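Local coordinates for protein 3-deoxy-d-manno-octulosonic-acid transferase (Acinetobacter baumannii, PDB 4BFC) that probably binds CMP-Kdo through this C-terminal domain, as the donor-binding half of a transferase that adds Kdo to a lipopolysaccharide precursor, at residues S49-A52 against P53-Q56. Sequence-based numbering, arbitrary orientation.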
ATOM      1  N   SER A  49       6.359   0.126  12.347  1.00 16.88           N
ATOM      2  CA  SER A  49       5.328   0.222  11.286  1.00 15.72           C
ATOM      3  C   SER A  49       4.374   1.412  11.451  1.00 16.41           C
ATOM      4  O   SER A  49       3.149   1.286  11.312  1.00 17.45           O
ATOM      5  CB  SER A  49       4.570  -1.087  11.155  1.00 16.04           C
ATOM      6  OG  SER A  49       5.474  -2.110  10.806  1.00 18.14           O
ATOM      7  N   THR A  50       4.943   2.566  11.735  1.00 14.88           N
ATOM      8  CA  THR A  50       4.178   3.757  12.046  1.00 17.36           C
ATOM      9  C   THR A  50       3.713   4.459  10.780  1.00 17.88           C
ATOM     10  O   THR A  50       4.327   4.374   9.698  1.00 18.77           O
ATOM     11  CB  THR A  50       4.982   4.764  12.902  1.00 16.32           C
ATOM     12  OG1 THR A  50       6.256   4.993  12.303  1.00 16.60           O
ATOM     13  CG2 THR A  50       5.179   4.186  14.336  1.00 21.74           C
ATOM     14  N   HIS A  51       2.593   5.161  10.944  1.00 15.52           N
ATOM     15  CA  HIS A  51       1.984   6.100   9.982  1.00 18.02           C
ATOM     16  C   HIS A  51       1.804   7.459  10.606  1.00 18.65           C
ATOM     17  O   HIS A  51       1.689   7.536  11.849  1.00 20.18           O
ATOM     18  CB  HIS A  51       0.576   5.625   9.606  1.00 18.03           C
ATOM     19  CG  HIS A  51       0.493   4.267   8.931  1.00 19.37           C
ATOM     20  ND1 HIS A  51      -0.192   4.082   7.779  1.00 23.21           N
ATOM     21  CD2 HIS A  51       1.024   3.027   9.281  1.00 18.89           C
ATOM     22  CE1 HIS A  51      -0.143   2.751   7.463  1.00 21.40           C
ATOM     23  NE2 HIS A  51       0.601   2.130   8.360  1.00 20.16           N
ATOM     24  N   ALA A  52       1.674   8.521   9.782  1.00 19.95           N
ATOM     25  CA  ALA A  52       1.345   9.869  10.289  1.00 21.38           C
ATOM     26  C   ALA A  52      -0.055   9.766  10.912  1.00 22.03           C
ATOM     27  O   ALA A  52      -0.947   9.124  10.345  1.00 21.88           O
ATOM     28  CB  ALA A  52       1.330  10.878   9.176  1.00 21.05           C
ATOM     29  N   PRO A  53      -0.290  10.400  12.062  1.00 22.37           N
ATOM     30  CA  PRO A  53       0.545  11.342  12.861  1.00 21.48           C
ATOM     31  C   PRO A  53       1.154  10.622  14.081  1.00 20.32           C
ATOM     32  O   PRO A  53       1.541  11.261  15.080  1.00 21.28           O
ATOM     33  CB  PRO A  53      -0.511  12.356  13.330  1.00 23.02           C
ATOM     34  CG  PRO A  53      -1.659  11.495  13.634  1.00 26.37           C
ATOM     35  CD  PRO A  53      -1.692  10.428  12.538  1.00 23.27           C
ATOM     36  N   GLU A  54       1.291   9.318  13.991  1.00 17.20           N
ATOM     37  CA  GLU A  54       1.747   8.482  15.153  1.00 19.81           C
ATOM     38  C   GLU A  54       3.172   8.874  15.626  1.00 19.70           C
ATOM     39  O   GLU A  54       3.406   8.881  16.837  1.00 21.00           O
ATOM     40  CB  GLU A  54       1.711   7.011  14.842  1.00 20.99           C
ATOM     41  CG  GLU A  54       0.325   6.462  14.560  1.00 18.49           C
ATOM     42  CD  GLU A  54       0.334   4.973  14.234  1.00 18.23           C
ATOM     43  OE1 GLU A  54       1.233   4.512  13.444  1.00 18.76           O
ATOM     44  OE2 GLU A  54      -0.499   4.231  14.790  1.00 19.27           O
ATOM     45  N   GLU A  55       4.135   9.087  14.707  1.00 18.73           N
ATOM     46  CA  GLU A  55       5.490   9.487  15.094  1.00 20.66           C
ATOM     47  C   GLU A  55       5.455  10.829  15.846  1.00 20.13           C
ATOM     48  O   GLU A  55       6.032  10.880  16.964  1.00 21.25           O
ATOM     49  CB  GLU A  55       6.491   9.567  13.962  1.00 21.43           C
ATOM     50  CG  GLU A  55       6.650   8.291  13.090  1.00 18.54           C
ATOM     51  CD  GLU A  55       5.751   8.347  11.879  1.00 18.61           C
ATOM     52  OE1 GLU A  55       5.053   9.365  11.604  1.00 19.11           O
ATOM     53  OE2 GLU A  55       5.742   7.349  11.144  1.00 16.73           O
ATOM     54  N   GLN A  56       4.817  11.845  15.253  1.00 22.56           N
ATOM     55  CA  GLN A  56       4.663  13.148  15.901  1.00 23.31           C
ATOM     56  C   GLN A  56       4.051  12.954  17.313  1.00 25.42           C
ATOM     57  O   GLN A  56       4.632  13.470  18.322  1.00 23.65           O
ATOM     58  CB  GLN A  56       3.811  14.054  15.030  1.00 25.83           C
ATOM     59  CG  GLN A  56       3.578  15.428  15.635  1.00 29.05           C
ATOM     60  CD  GLN A  56       4.854  16.225  15.619  1.00 25.72           C
ATOM     61  OE1 GLN A  56       5.502  16.330  14.588  1.00 36.62           O
ATOM     62  NE2 GLN A  56       5.236  16.784  16.777  1.00 38.96           N
TER
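Glu54 reaches back over the turn before it to His51, joining the end of strand 43-50 to the start of helix 54-68. The two elements open a beta-alpha-beta unit in the Rossmann-like parallel sheet of this CMP-Kdo-binding domain. The intervening bend includes a cis peptide: the CA atoms of Ala52 and Pro53 are 3.1 Å apart, and Pro53 takes the N-cap position. Glu54 N then donates to His51 O at 2.8 Å, with a bent N-H...O angle of 145°.

From this anchor the Glu54 side chain can be traced outward. Its CB sits 3.0 Å from His51 O, and CG, placed beside the backbone N, remains 3.2 Å from that same oxygen. Beyond CG the chain is extended (chi2 179°), which carries the carboxylate past the His51 carbonyl to the strand side of the turn. There OE1 accepts His51 N at 2.9 Å in a nearly straight bond (171°), approached on its anti side and somewhat out of the carboxylate plane, and it also rests 3.3 Å from Thr50 CA. Gly136 N is a second donor to OE1, while Ser137 N and Leu138 N bind OE2. Four backbone N-H groups thus grip this buried carboxylate and tie the helix start to the loop after strand 131-134.

The His51 imidazole has its own partners: NE2 is hydrogen-bonded to His145, and a sulfate ion, probably from the crystallisation liquor, comes within about 3 Å of the side chain (nearest atoms); such ions often mark pockets, without proving one here.

Glu55 also turns back, but by a bend at chi2 that brings its carboxylate to Thr50. OE1 forms a salt bridge with Arg83, and OE2 receives the Thr50 hydroxyl, OG1 to OE2 2.7 Å, on its anti side.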